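Side-chain contacts in possible periplasmic protein (Campylobacter jejuni, PDB 3RGC), which acts as a SurA-like periplasmic chaperone and probably has peptidyl-prolyl cis-trans isomerase activity: residues T70-N73 with A74-N78; Y86-F89 with R90-F93; N223-V226 with S227-Q231. All coordinates share one frame; numbering follows the deposited sequence.

Interaction 1 (T70-N73 with A74-N78)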
loop_
_atom_site.group_PDB
_atom_site.type_symbol
_atom_site.label_atom_id
_atom_site.label_comp_id
_atom_site.label_asym_id
_atom_site.label_seq_id
_atom_site.Cartn_x
_atom_site.Cartn_y
_atom_site.Cartn_z
ATOM N N THR B 70 -3.125 9.511 -18.551
ATOM C CA THR B 70 -3.080 10.510 -19.611
ATOM C C THR B 70 -4.082 10.178 -20.718
ATOM O O THR B 70 -4.921 9.287 -20.560
ATOM C CB THR B 70 -1.645 10.689 -20.185
ATOM O OG1 THR B 70 -1.620 11.782 -21.112
ATOM C CG2 THR B 70 -1.165 9.420 -20.872
ATOM N N THR B 71 -3.988 10.908 -21.825
ATOM C CA THR B 71 -4.931 10.810 -22.930
ATOM C C THR B 71 -4.108 10.810 -24.204
ATOM O O THR B 71 -2.953 11.238 -24.189
ATOM C CB THR B 71 -5.872 12.036 -22.947
ATOM O OG1 THR B 71 -6.509 12.165 -21.670
ATOM C CG2 THR B 71 -6.931 11.903 -24.031
ATOM N N LEU B 72 -4.690 10.341 -25.306
ATOM C CA LEU B 72 -3.978 10.320 -26.585
ATOM C C LEU B 72 -3.449 11.692 -26.961
ATOM O O LEU B 72 -2.282 11.836 -27.298
ATOM C CB LEU B 72 -4.857 9.784 -27.719
ATOM C CG LEU B 72 -4.120 9.585 -29.048
ATOM C CD1 LEU B 72 -2.981 8.590 -28.888
ATOM C CD2 LEU B 72 -5.062 9.144 -30.162
ATOM N N ASN B 73 -4.312 12.701 -26.908
ATOM C CA ASN B 73 -3.911 14.056 -27.279
ATOM C C ASN B 73 -2.759 14.585 -26.424
ATOM O O ASN B 73 -1.805 15.171 -26.938
ATOM C CB ASN B 73 -5.105 15.009 -27.211
ATOM C CG ASN B 73 -6.112 14.750 -28.302
ATOM O OD1 ASN B 73 -6.010 13.765 -29.030
ATOM N ND2 ASN B 73 -7.100 15.633 -28.422
ATOM N N ALA B 74 -2.854 14.376 -25.117
ATOM C CA ALA B 74 -1.808 14.805 -24.197
ATOM C C ALA B 74 -0.521 14.025 -24.462
ATOM O O ALA B 74 0.569 14.596 -24.511
ATOM C CB ALA B 74 -2.260 14.625 -22.752
ATOM N N PHE B 75 -0.653 12.716 -24.642
ATOM C CA PHE B 75 0.506 11.908 -24.971
ATOM C C PHE B 75 1.135 12.367 -26.292
ATOM O O PHE B 75 2.365 12.357 -26.440
ATOM C CB PHE B 75 0.163 10.412 -25.017
ATOM C CG PHE B 75 1.315 9.555 -25.443
ATOM C CD1 PHE B 75 2.258 9.136 -24.523
ATOM C CD2 PHE B 75 1.479 9.207 -26.770
ATOM C CE1 PHE B 75 3.331 8.365 -24.916
ATOM C CE2 PHE B 75 2.550 8.440 -27.174
ATOM C CZ PHE B 75 3.481 8.021 -26.246
ATOM N N LYS B 76 0.295 12.788 -27.238
ATOM C CA LYS B 76 0.781 13.234 -28.544
ATOM C C LYS B 76 1.479 14.590 -28.457
ATOM O O LYS B 76 2.394 14.881 -29.235
ATOM C CB LYS B 76 -0.358 13.293 -29.562
ATOM C CG LYS B 76 -0.594 11.996 -30.325
ATOM C CD LYS B 76 -1.867 12.101 -31.134
ATOM C CE LYS B 76 -2.030 10.930 -32.072
ATOM N NZ LYS B 76 -3.339 10.976 -32.777
ATOM N N ALA B 77 1.053 15.420 -27.510
ATOM C CA ALA B 77 1.680 16.725 -27.335
ATOM C C ALA B 77 3.052 16.539 -26.693
ATOM O O ALA B 77 4.052 17.072 -27.173
ATOM C CB ALA B 77 0.795 17.644 -26.503
ATOM N N ASN B 78 3.099 15.753 -25.623
ATOM C CA ASN B 78 4.363 15.414 -24.992
ATOM C C ASN B 78 5.391 14.911 -25.998
ATOM O O ASN B 78 6.551 15.319 -25.963
ATOM C CB ASN B 78 4.158 14.373 -23.886
ATOM C CG ASN B 78 5.464 13.734 -23.435
ATOM O OD1 ASN B 78 6.263 14.358 -22.739
ATOM N ND2 ASN B 78 5.682 12.481 -23.829
#

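Interaction 2 (Y86-F89 with R90-F93)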
loop_
_atom_site.group_PDB
_atom_site.type_symbol
_atom_site.label_atom_id
_atom_site.label_comp_id
_atom_site.label_asym_id
_atom_site.label_seq_id
_atom_site.Cartn_x
_atom_site.Cartn_y
_atom_site.Cartn_z
ATOM N N TYR B 86 4.887 10.213 -33.315
ATOM C CA TYR B 86 3.903 9.227 -32.899
ATOM C C TYR B 86 4.081 7.951 -33.687
ATOM O O TYR B 86 4.010 6.850 -33.142
ATOM C CB TYR B 86 2.483 9.744 -33.110
ATOM C CG TYR B 86 1.436 8.748 -32.681
ATOM C CD1 TYR B 86 1.429 8.243 -31.381
ATOM C CD2 TYR B 86 0.460 8.302 -33.564
ATOM C CE1 TYR B 86 0.484 7.332 -30.972
ATOM C CE2 TYR B 86 -0.495 7.382 -33.159
ATOM C CZ TYR B 86 -0.472 6.901 -31.860
ATOM O OH TYR B 86 -1.407 5.983 -31.438
ATOM N N GLU B 87 4.304 8.109 -34.984
ATOM C CA GLU B 87 4.378 6.974 -35.886
ATOM C C GLU B 87 5.540 6.057 -35.520
ATOM O O GLU B 87 5.440 4.835 -35.638
ATOM C CB GLU B 87 4.484 7.461 -37.333
ATOM C CG GLU B 87 3.336 8.383 -37.739
ATOM C CD GLU B 87 3.452 8.889 -39.170
ATOM O OE1 GLU B 87 4.591 9.060 -39.654
ATOM O OE2 GLU B 87 2.400 9.116 -39.811
ATOM N N GLN B 88 6.635 6.654 -35.060
ATOM C CA GLN B 88 7.800 5.888 -34.649
ATOM C C GLN B 88 7.441 5.143 -33.390
ATOM O O GLN B 88 7.649 3.935 -33.290
ATOM C CB GLN B 88 8.999 6.809 -34.393
ATOM C CG GLN B 88 10.330 6.067 -34.253
ATOM C CD GLN B 88 10.618 5.147 -35.439
ATOM O OE1 GLN B 88 10.509 5.558 -36.596
ATOM N NE2 GLN B 88 10.979 3.894 -35.153
ATOM N N PHE B 89 6.892 5.882 -32.430
ATOM C CA PHE B 89 6.414 5.314 -31.180
ATOM C C PHE B 89 5.567 4.065 -31.416
ATOM O O PHE B 89 5.838 3.022 -30.825
ATOM C CB PHE B 89 5.602 6.346 -30.401
ATOM C CG PHE B 89 4.850 5.771 -29.236
ATOM C CD1 PHE B 89 5.474 5.589 -28.011
ATOM C CD2 PHE B 89 3.523 5.409 -29.365
ATOM C CE1 PHE B 89 4.787 5.051 -26.933
ATOM C CE2 PHE B 89 2.826 4.880 -28.289
ATOM C CZ PHE B 89 3.460 4.702 -27.073
ATOM N N ARG B 90 4.554 4.174 -32.277
ATOM C CA ARG B 90 3.688 3.035 -32.586
ATOM C C ARG B 90 4.509 1.877 -33.107
ATOM O O ARG B 90 4.255 0.730 -32.770
ATOM C CB ARG B 90 2.640 3.383 -33.642
ATOM C CG ARG B 90 1.496 4.262 -33.165
ATOM C CD ARG B 90 0.426 4.445 -34.260
ATOM N NE ARG B 90 -0.687 3.493 -34.162
ATOM C CZ ARG B 90 -0.914 2.510 -35.034
ATOM N NH1 ARG B 90 -0.106 2.347 -36.078
ATOM N NH2 ARG B 90 -1.950 1.693 -34.866
ATOM N N THR B 91 5.479 2.172 -33.960
ATOM C CA THR B 91 6.285 1.110 -34.549
ATOM C C THR B 91 7.071 0.391 -33.465
ATOM O O THR B 91 7.084 -0.836 -33.413
ATOM C CB THR B 91 7.244 1.655 -35.625
ATOM O OG1 THR B 91 6.481 2.205 -36.707
ATOM C CG2 THR B 91 8.144 0.550 -36.154
ATOM N N ASN B 92 7.716 1.154 -32.584
ATOM C CA ASN B 92 8.495 0.538 -31.517
ATOM C C ASN B 92 7.621 -0.158 -30.489
ATOM O O ASN B 92 8.011 -1.174 -29.926
ATOM C CB ASN B 92 9.399 1.551 -30.832
ATOM C CG ASN B 92 10.440 2.127 -31.775
ATOM O OD1 ASN B 92 10.847 1.477 -32.747
ATOM N ND2 ASN B 92 10.865 3.355 -31.504
ATOM N N PHE B 93 6.434 0.388 -30.251
ATOM C CA PHE B 93 5.536 -0.166 -29.248
ATOM C C PHE B 93 5.077 -1.522 -29.762
ATOM O O PHE B 93 5.066 -2.513 -29.029
ATOM C CB PHE B 93 4.362 0.781 -29.032
ATOM C CG PHE B 93 3.470 0.411 -27.883
ATOM C CD1 PHE B 93 3.712 0.911 -26.617
ATOM C CD2 PHE B 93 2.367 -0.399 -28.075
ATOM C CE1 PHE B 93 2.878 0.589 -25.551
ATOM C CE2 PHE B 93 1.533 -0.724 -27.020
ATOM C CZ PHE B 93 1.788 -0.228 -25.754
#

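Interaction 3 (N223-V226 with S227-Q231)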
loop_
_atom_site.group_PDB
_atom_site.type_symbol
_atom_site.label_atom_id
_atom_site.label_comp_id
_atom_site.label_asym_id
_atom_site.label_seq_id
_atom_site.Cartn_x
_atom_site.Cartn_y
_atom_site.Cartn_z
ATOM N N ASN B 223 5.375 -16.485 -5.470
ATOM C CA ASN B 223 5.474 -15.660 -6.669
ATOM C C ASN B 223 6.887 -15.674 -7.271
ATOM O O ASN B 223 7.059 -15.785 -8.484
ATOM C CB ASN B 223 5.013 -14.229 -6.382
ATOM C CG ASN B 223 3.573 -14.168 -5.895
ATOM O OD1 ASN B 223 2.748 -15.005 -6.253
ATOM N ND2 ASN B 223 3.270 -13.177 -5.065
ATOM N N ALA B 224 7.893 -15.583 -6.410
ATOM C CA ALA B 224 9.289 -15.596 -6.838
ATOM C C ALA B 224 9.696 -16.959 -7.407
ATOM O O ALA B 224 10.431 -17.047 -8.401
ATOM C CB ALA B 224 10.192 -15.221 -5.678
ATOM N N TYR B 225 9.220 -18.022 -6.768
ATOM C CA TYR B 225 9.504 -19.371 -7.241
ATOM C C TYR B 225 8.941 -19.536 -8.635
ATOM O O TYR B 225 9.611 -20.011 -9.545
ATOM C CB TYR B 225 8.879 -20.386 -6.295
ATOM C CG TYR B 225 9.116 -21.816 -6.675
ATOM C CD1 TYR B 225 10.351 -22.230 -7.165
ATOM C CD2 TYR B 225 8.112 -22.771 -6.509
ATOM C CE1 TYR B 225 10.577 -23.559 -7.502
ATOM C CE2 TYR B 225 8.326 -24.098 -6.838
ATOM C CZ TYR B 225 9.563 -24.491 -7.332
ATOM O OH TYR B 225 9.784 -25.810 -7.662
ATOM N N VAL B 226 7.699 -19.119 -8.801
ATOM C CA VAL B 226 7.027 -19.196 -10.086
ATOM C C VAL B 226 7.688 -18.275 -11.115
ATOM O O VAL B 226 7.932 -18.675 -12.248
ATOM C CB VAL B 226 5.543 -18.831 -9.935
ATOM C CG1 VAL B 226 4.895 -18.637 -11.306
ATOM C CG2 VAL B 226 4.819 -19.898 -9.114
ATOM N N SER B 227 7.989 -17.044 -10.719
ATOM C CA SER B 227 8.717 -16.138 -11.606
ATOM C C SER B 227 10.013 -16.775 -12.105
ATOM O O SER B 227 10.312 -16.745 -13.299
ATOM C CB SER B 227 9.038 -14.818 -10.891
ATOM O OG SER B 227 10.378 -14.431 -11.152
ATOM N N GLU B 228 10.788 -17.349 -11.187
ATOM C CA GLU B 228 12.036 -17.995 -11.571
ATOM C C GLU B 228 11.860 -19.198 -12.480
ATOM O O GLU B 228 12.663 -19.420 -13.397
ATOM C CB GLU B 228 12.847 -18.405 -10.355
ATOM C CG GLU B 228 14.037 -19.255 -10.742
ATOM C CD GLU B 228 15.175 -19.139 -9.763
ATOM O OE1 GLU B 228 15.021 -18.419 -8.753
ATOM O OE2 GLU B 228 16.225 -19.768 -10.012
ATOM N N GLN B 229 10.828 -19.994 -12.233
ATOM C CA GLN B 229 10.583 -21.123 -13.125
ATOM C C GLN B 229 10.303 -20.628 -14.544
ATOM O O GLN B 229 10.708 -21.269 -15.518
ATOM C CB GLN B 229 9.436 -22.006 -12.621
ATOM C CG GLN B 229 9.708 -22.740 -11.288
ATOM C CD GLN B 229 8.460 -23.456 -10.784
ATOM O OE1 GLN B 229 8.004 -24.433 -11.377
ATOM N NE2 GLN B 229 7.875 -22.938 -9.717
ATOM N N ARG B 230 9.625 -19.483 -14.659
ATOM C CA ARG B 230 9.291 -18.931 -15.976
ATOM C C ARG B 230 10.543 -18.463 -16.699
ATOM O O ARG B 230 10.787 -18.827 -17.849
ATOM C CB ARG B 230 8.318 -17.764 -15.865
ATOM C CG ARG B 230 7.744 -17.320 -17.212
ATOM C CD ARG B 230 6.965 -16.001 -17.102
ATOM N NE ARG B 230 6.318 -15.604 -18.360
ATOM C CZ ARG B 230 6.841 -14.764 -19.257
ATOM N NH1 ARG B 230 8.032 -14.217 -19.053
ATOM N NH2 ARG B 230 6.168 -14.466 -20.365
ATOM N N GLN B 231 11.327 -17.656 -15.996
ATOM C CA GLN B 231 12.585 -17.108 -16.493
ATOM C C GLN B 231 13.561 -18.181 -16.962
ATOM O O GLN B 231 14.164 -18.050 -18.028
ATOM C CB GLN B 231 13.221 -16.250 -15.405
ATOM C CG GLN B 231 14.696 -15.955 -15.606
ATOM C CD GLN B 231 15.322 -15.302 -14.375
ATOM O OE1 GLN B 231 14.683 -14.490 -13.692
ATOM N NE2 GLN B 231 16.570 -15.670 -14.075
#

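Interaction 1 (T70-N73 with A74-N78)
Lys76 lies over the side chain of Leu72 one turn earlier, and its aliphatic stem can be followed outward from the backbone. Its CB rests 3.3 Å from Leu72 O, the same carbonyl that accepts the backbone bond from Lys76 N, and CG stays close to that oxygen too. From CD onward the partner changes from carbonyl to hydrocarbon: CD and CE pass Leu72 CG, with CE to CG at 3.9 Å, and NZ ends 3.6 Å from Leu72 CD2. The chain is extended beyond CG, which lets the methylenes run out across the isobutyl group at a slant. Leu72 meets it because its CG is trans to the backbone N (chi1 -173°). Lys76 also makes a cation-pi contact with Tyr86 of the next helix.

The pair sits in the first turn of helix 72-81, in the SurA N-terminal region, with Thr71 as N-cap residue. No capping bond comes from the Thr71 side chain; Thr71 O instead starts the i to i+4 series, taking Phe75 N at 2.8 Å in a nearly straight bond (N-H...O 167°). Leu72 O to Lys76 N and Asn73 O to Ala77 N follow, the latter more bent at 138°.

On another side of the turn, Thr70 OG1 comes within 3.3 Å of Ala74 CB and makes a weak hydrogen bond of 3.4 Å to Thr71 O. Thr70, Leu72 and Phe75 all touch Leu65 of helix 54-67, and the Phe75 ring meets that of Phe89.

Interaction 2 (Y86-F89 with R90-F93)
Tyr86 and Arg90 meet through complementary first torsions: a chi1 of -180° extends the tyrosine ring away from its amide nitrogen, whereas -74° places Arg90 CG on the N side of its CA, which brings the arginine stem over the ring. Arg90 CG sits 3.8 Å from the Tyr86 ring centroid, displaced toward the rim, in a CH-pi contact over one face. Arg90 CD is closer still to a single ring atom, 3.3 Å from Tyr86 CE2. A bend at chi3 then turns the guanidinium so that Tyr86 OH lies at its edge, near its plane, with ring and guanidinium planes well inclined to each other. The charged end reaches beyond the tyrosine: NH2 forms a salt bridge with Asp58 OD1.

The Phe89 and Phe93 side chains run next to each other in the same direction, Phe89 CZ touching Phe93 CD1 at 3.8 Å. Their planes differ by 33° with centroids 5.5 Å apart, an oblique pairing, and both rings pack on Ile61 of helix 54-67.

On the polar side, Glu87 O receives two bonds from Thr91, one from N and one from OG1 at 3.0 Å, arriving from opposite faces of the carbonyl plane. Gln88 NE2 adds a weak bond to Asn92 OD1 at 3.4 Å, the two amides steeply inclined.

Repeated i to i+4 pairing on an amphipathic helix accounts for the whole set: the two phenylalanines and the arginine stem face helix 54-67, the tyrosine faces helix 72-81, and amides and hydroxyl line another side, at the start of helix 86-107 in the SurA N-terminal helical domain.

Interaction 3 (N223-V226 with S227-Q231)
Tyr225 and Gln229, one turn apart on helix 218-244, make the main side-chain contact, an amide nitrogen set over an aromatic face. Gln229 NE2 stands 3.0 Å above the Tyr225 ring plane and over its centre, and all six ring carbons lie within 3.6 Å of it. The nearest is Tyr225 CE2, at 3.1 Å. Ring and amide planes are 35° apart, so the amide is inclined over the ring. Two first torsions produce the overlap: chi1 of -180° swings the ring away from the tyrosine's own nitrogen, and chi1 of -66° turns the glutamine chain back toward the preceding turn.

The polar contacts of this pair divide between the helix and its surroundings. Gln229 NE2 gives a weak bond of 3.4 Å to Tyr225 O, which also accepts the backbone bond from Gln229 N at 3.0 Å. The far ends of both side chains converge on Asp113: Gln229 OE1 accepts from Asp113 N, and Tyr225 OH is hydrogen-bonded to Asp113 OD2.

Backbone i to i+4 bonds join the remaining residues. Ser227 N reaches Asn223 O at 2.7 Å and Glu228 N reaches Ala224 O at 2.8 Å, while Arg230 N pairs with Val226 O.

Nonpolar packing is mainly with neighbouring parts of the chain. Ala224 touches Phe130, Val226 touches Phe114, and the Tyr225 ring meets that of Phe122.

With its oxygen held by Asp113 N, the Gln229 amide is probably kept in one orientation. Its N-H groups are directed past the ring and serve hydrogen bonds, the weak one to Tyr225 O and one outside the segments, so contact with the ring is probably mainly van der Waals. Sharing Asp113 ties this turn to the segment that follows helix 86-107.

Interactions 1 and 2 belong to one helical assembly, whereas interaction 3 stands apart. Helices 72-81 and 86-107 follow each other in the chain, and the centres of the first two contacts are 14 Å apart. They touch directly: Phe75 CZ comes 3.3 Å from Phe89 CE1, and Lys76 CE lies 3.9 Å from Tyr86 CD2, so Tyr86 receives Lys76 from one helix and Arg90 from its own. Both contacts also lean on helix 54-67. Interaction 3, on helix 218-244, has its centre about 36 Å from that of interaction 1 and about 31 Å from that of interaction 2, across the chain's centre. Helix 86-107 spans the gap, its later residues Tyr103 and Ala107 touching Arg230.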